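Long-range contact in uncharacterized protein YGR203W (Saccharomyces cerevisiae, PDB 3FS5), which acts as a protein phosphatase of the Cdc25-like family, built on a single rhodanese domain: residues D42-D50 against E136-W147. Residues are numbered along the deposited sequence; the frame is centred on the assembly and turned at random.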
loop_
_atom_site.group_PDB
_atom_site.type_symbol
_atom_site.label_atom_id
_atom_site.label_comp_id
_atom_site.label_asym_id
_atom_site.label_seq_id
_atom_site.Cartn_x
_atom_site.Cartn_y
_atom_site.Cartn_z
ATOM N N ASP A 42 12.473 -1.417 8.876
ATOM C CA ASP A 42 12.876 -0.429 7.878
ATOM C C ASP A 42 11.769 0.593 7.588
ATOM O O ASP A 42 11.858 1.393 6.659
ATOM C CB ASP A 42 13.386 -1.101 6.588
ATOM C CG ASP A 42 12.518 -2.254 6.111
ATOM O OD1 ASP A 42 11.774 -2.856 6.907
ATOM O OD2 ASP A 42 12.613 -2.577 4.908
ATOM N N TYR A 43 10.736 0.570 8.421
ATOM C CA TYR A 43 9.624 1.504 8.317
ATOM C C TYR A 43 10.140 2.853 8.818
ATOM O O TYR A 43 9.588 3.906 8.502
ATOM C CB TYR A 43 8.475 1.003 9.199
ATOM C CG TYR A 43 7.306 1.940 9.393
ATOM C CD1 TYR A 43 7.164 2.673 10.575
ATOM C CD2 TYR A 43 6.302 2.040 8.430
ATOM C CE1 TYR A 43 6.049 3.476 10.795
ATOM C CE2 TYR A 43 5.184 2.840 8.638
ATOM C CZ TYR A 43 5.061 3.551 9.819
ATOM O OH TYR A 43 3.942 4.324 10.032
ATOM N N MET A 44 11.223 2.796 9.591
ATOM C CA MET A 44 11.859 3.972 10.182
ATOM C C MET A 44 12.320 5.011 9.165
ATOM O O MET A 44 12.830 4.670 8.102
ATOM C CB MET A 44 13.068 3.529 11.024
ATOM C CG MET A 44 13.910 4.674 11.594
ATOM S SD MET A 44 15.440 4.112 12.413
ATOM C CE MET A 44 16.589 4.147 11.049
ATOM N N GLY A 45 12.143 6.285 9.507
ATOM C CA GLY A 45 12.585 7.352 8.631
ATOM C C GLY A 45 11.534 8.064 7.807
ATOM O O GLY A 45 11.865 8.980 7.057
ATOM N N GLY A 46 10.277 7.651 7.936
ATOM C CA GLY A 46 9.215 8.287 7.178
ATOM C C GLY A 46 8.264 7.291 6.533
ATOM O O GLY A 46 8.647 6.160 6.222
ATOM N N HIS A 47 7.020 7.715 6.331
ATOM C CA HIS A 47 6.009 6.861 5.718
ATOM C C HIS A 47 4.922 7.695 5.054
ATOM O O HIS A 47 4.806 8.896 5.302
ATOM C CB HIS A 47 5.398 5.926 6.769
ATOM C CG HIS A 47 4.885 6.635 7.985
ATOM N ND1 HIS A 47 3.619 7.173 8.058
ATOM C CD2 HIS A 47 5.483 6.916 9.167
ATOM C CE1 HIS A 47 3.458 7.758 9.233
ATOM N NE2 HIS A 47 4.574 7.616 9.924
ATOM N N ILE A 48 4.131 7.058 4.203
ATOM C CA ILE A 48 3.070 7.754 3.500
ATOM C C ILE A 48 1.933 8.078 4.463
ATOM O O ILE A 48 1.502 7.225 5.240
ATOM C CB ILE A 48 2.578 6.905 2.314
ATOM C CG1 ILE A 48 3.749 6.691 1.342
ATOM C CG2 ILE A 48 1.381 7.577 1.627
ATOM C CD1 ILE A 48 3.421 5.834 0.129
ATOM N N LYS A 49 1.468 9.322 4.417
ATOM C CA LYS A 49 0.402 9.790 5.295
ATOM C C LYS A 49 -0.877 8.964 5.191
ATOM O O LYS A 49 -1.329 8.625 4.093
ATOM C CB LYS A 49 0.097 11.263 4.994
ATOM C CG LYS A 49 -0.887 11.924 5.951
ATOM C CD LYS A 49 -1.124 13.379 5.553
ATOM C CE LYS A 49 -2.138 14.063 6.464
ATOM N NZ LYS A 49 -1.682 14.090 7.883
ATOM N N ASP A 50 -1.450 8.653 6.350
ATOM C CA ASP A 50 -2.683 7.878 6.461
ATOM C C ASP A 50 -2.582 6.408 6.041
ATOM O O ASP A 50 -3.596 5.720 5.950
ATOM C CB ASP A 50 -3.815 8.555 5.680
ATOM C CG ASP A 50 -4.071 9.985 6.138
ATOM O OD1 ASP A 50 -3.941 10.265 7.350
ATOM O OD2 ASP A 50 -4.414 10.827 5.281
ATOM N N GLU A 136 4.957 17.701 3.428
ATOM C CA GLU A 136 4.204 17.447 4.651
ATOM C C GLU A 136 2.768 16.980 4.448
ATOM O O GLU A 136 2.197 16.330 5.326
ATOM C CB GLU A 136 4.181 18.716 5.508
ATOM C CG GLU A 136 5.534 19.392 5.673
ATOM C CD GLU A 136 5.414 20.797 6.246
ATOM O OE1 GLU A 136 4.887 20.942 7.372
ATOM O OE2 GLU A 136 5.845 21.758 5.567
ATOM N N SER A 137 2.180 17.318 3.305
ATOM C CA SER A 137 0.800 16.937 3.037
ATOM C C SER A 137 0.616 15.478 2.631
ATOM O O SER A 137 -0.494 14.953 2.714
ATOM C CB SER A 137 0.190 17.852 1.965
ATOM O OG SER A 137 0.789 17.660 0.695
ATOM N N VAL A 138 1.691 14.817 2.203
ATOM C CA VAL A 138 1.590 13.418 1.786
ATOM C C VAL A 138 2.584 12.472 2.469
ATOM O O VAL A 138 2.447 11.253 2.374
ATOM C CB VAL A 138 1.756 13.272 0.250
ATOM C CG1 VAL A 138 0.635 14.016 -0.465
ATOM C CG2 VAL A 138 3.114 13.800 -0.190
ATOM N N THR A 139 3.575 13.031 3.153
ATOM C CA THR A 139 4.582 12.225 3.843
ATOM C C THR A 139 4.628 12.575 5.324
ATOM O O THR A 139 4.678 13.749 5.686
ATOM C CB THR A 139 5.978 12.453 3.238
ATOM O OG1 THR A 139 5.956 12.095 1.857
ATOM C CG2 THR A 139 7.027 11.603 3.959
ATOM N N ALA A 140 4.625 11.553 6.175
ATOM C CA ALA A 140 4.650 11.754 7.622
ATOM C C ALA A 140 5.885 11.157 8.292
ATOM O O ALA A 140 6.412 10.135 7.851
ATOM C CB ALA A 140 3.392 11.160 8.243
ATOM N N GLY A 141 6.334 11.807 9.365
ATOM C CA GLY A 141 7.489 11.343 10.118
ATOM C C GLY A 141 8.794 11.252 9.348
ATOM O O GLY A 141 9.661 10.446 9.683
ATOM N N TYR A 142 8.951 12.092 8.333
ATOM C CA TYR A 142 10.153 12.073 7.511
ATOM C C TYR A 142 11.381 12.610 8.245
ATOM O O TYR A 142 11.322 13.656 8.896
ATOM C CB TYR A 142 9.917 12.885 6.242
ATOM C CG TYR A 142 11.034 12.805 5.232
ATOM C CD1 TYR A 142 11.442 11.575 4.709
ATOM C CD2 TYR A 142 11.653 13.961 4.758
ATOM C CE1 TYR A 142 12.433 11.502 3.734
ATOM C CE2 TYR A 142 12.644 13.897 3.785
ATOM C CZ TYR A 142 13.026 12.667 3.277
ATOM O OH TYR A 142 13.994 12.603 2.301
ATOM N N LEU A 143 12.488 11.879 8.137
ATOM C CA LEU A 143 13.745 12.270 8.768
ATOM C C LEU A 143 14.791 12.463 7.678
ATOM O O LEU A 143 15.487 11.520 7.293
ATOM C CB LEU A 143 14.195 11.192 9.752
ATOM C CG LEU A 143 13.231 10.923 10.911
ATOM C CD1 LEU A 143 13.722 9.741 11.724
ATOM C CD2 LEU A 143 13.119 12.162 11.788
ATOM N N PRO A 144 14.914 13.697 7.166
ATOM C CA PRO A 144 15.852 14.086 6.106
ATOM C C PRO A 144 17.276 13.591 6.315
ATOM O O PRO A 144 17.938 13.165 5.369
ATOM C CB PRO A 144 15.773 15.612 6.119
ATOM C CG PRO A 144 14.375 15.871 6.578
ATOM C CD PRO A 144 14.224 14.883 7.703
ATOM N N ASP A 145 17.740 13.653 7.557
ATOM C CA ASP A 145 19.092 13.226 7.896
ATOM C C ASP A 145 19.435 11.809 7.452
ATOM O O ASP A 145 20.508 11.568 6.900
ATOM C CB ASP A 145 19.310 13.346 9.404
ATOM C CG ASP A 145 20.331 14.404 9.757
ATOM O OD1 ASP A 145 21.514 14.231 9.388
ATOM O OD2 ASP A 145 19.949 15.408 10.396
ATOM N N LEU A 146 18.524 10.873 7.694
ATOM C CA LEU A 146 18.750 9.477 7.333
ATOM C C LEU A 146 18.887 9.213 5.840
ATOM O O LEU A 146 19.523 8.239 5.439
ATOM C CB LEU A 146 17.624 8.605 7.887
ATOM C CG LEU A 146 17.484 8.546 9.409
ATOM C CD1 LEU A 146 16.321 7.634 9.764
ATOM C CD2 LEU A 146 18.772 8.035 10.033
ATOM N N TRP A 147 18.300 10.072 5.016
ATOM C CA TRP A 147 18.360 9.870 3.572
ATOM C C TRP A 147 19.482 10.634 2.869
ATOM O O TRP A 147 19.644 10.531 1.654
ATOM C CB TRP A 147 17.006 10.218 2.947
ATOM C CG TRP A 147 15.877 9.414 3.529
ATOM C CD1 TRP A 147 15.208 9.662 4.694
ATOM C CD2 TRP A 147 15.347 8.187 3.018
ATOM N NE1 TRP A 147 14.297 8.666 4.942
ATOM C CE2 TRP A 147 14.361 7.745 3.928
ATOM C CE3 TRP A 147 15.611 7.414 1.880
ATOM C CZ2 TRP A 147 13.638 6.562 3.735
ATOM C CZ3 TRP A 147 14.892 6.235 1.687
ATOM C CH2 TRP A 147 13.917 5.823 2.613
#
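H47 and A140 face each other as the antiparallel hydrogen-bonded pair of a two-stranded ladder, H47 N giving to A140 O at 2.9 Å and A140 N giving back to H47 O at 2.8 Å. The next pair, I48 with T139, is non-hydrogen-bonded, and past it K49 N bonds to V138 O at 3.0 Å. Because CG of H47 sits between its own backbone N and carbonyl carbon (chi1 53°), the imidazole folds back over the ladder: A140 O lies over the centre of one face, Y43 OH over the centre of the other, and CE1 rests 3.5 Å from A140 CB. An alanine here keeps the backbone pair, but A140 O and Y43 OH would probably lose the ring between them and A140 CB its contact with CE1. K49 runs out past the strand end, CD 3.3 Å from S137 O, its ammonium end leading away.

Beyond the ladder, the type II turn from Y43 to G46 presents G45 O to two donors, L143 N and W147 NE1, each at 3.2 Å and from opposite faces of the carbonyl plane. The indole meets this oxygen with its N-H edge, near the ring plane. At phi 103° a CB on G45 would jam against M44 O, and would also come up against W147 NE1 and L146 CD1. Next door, M44 CE touches L146 CD1 at 3.7 Å, the two side chains crossing at about a right angle.

D42 OD2 bonds the OH of modified Cys90 and W147 touches M91, placing the turn beside what is probably the active-site loop, as in Cdc25 and rhodanese relatives. I48 and V138 turn away into the domain, both packing on W128 of helix 124-132 and M21 of helix 14-23. The ribbon thus ties the chain following strand 33-37 of the parallel sheet to the C-terminal tail after helix 124-132.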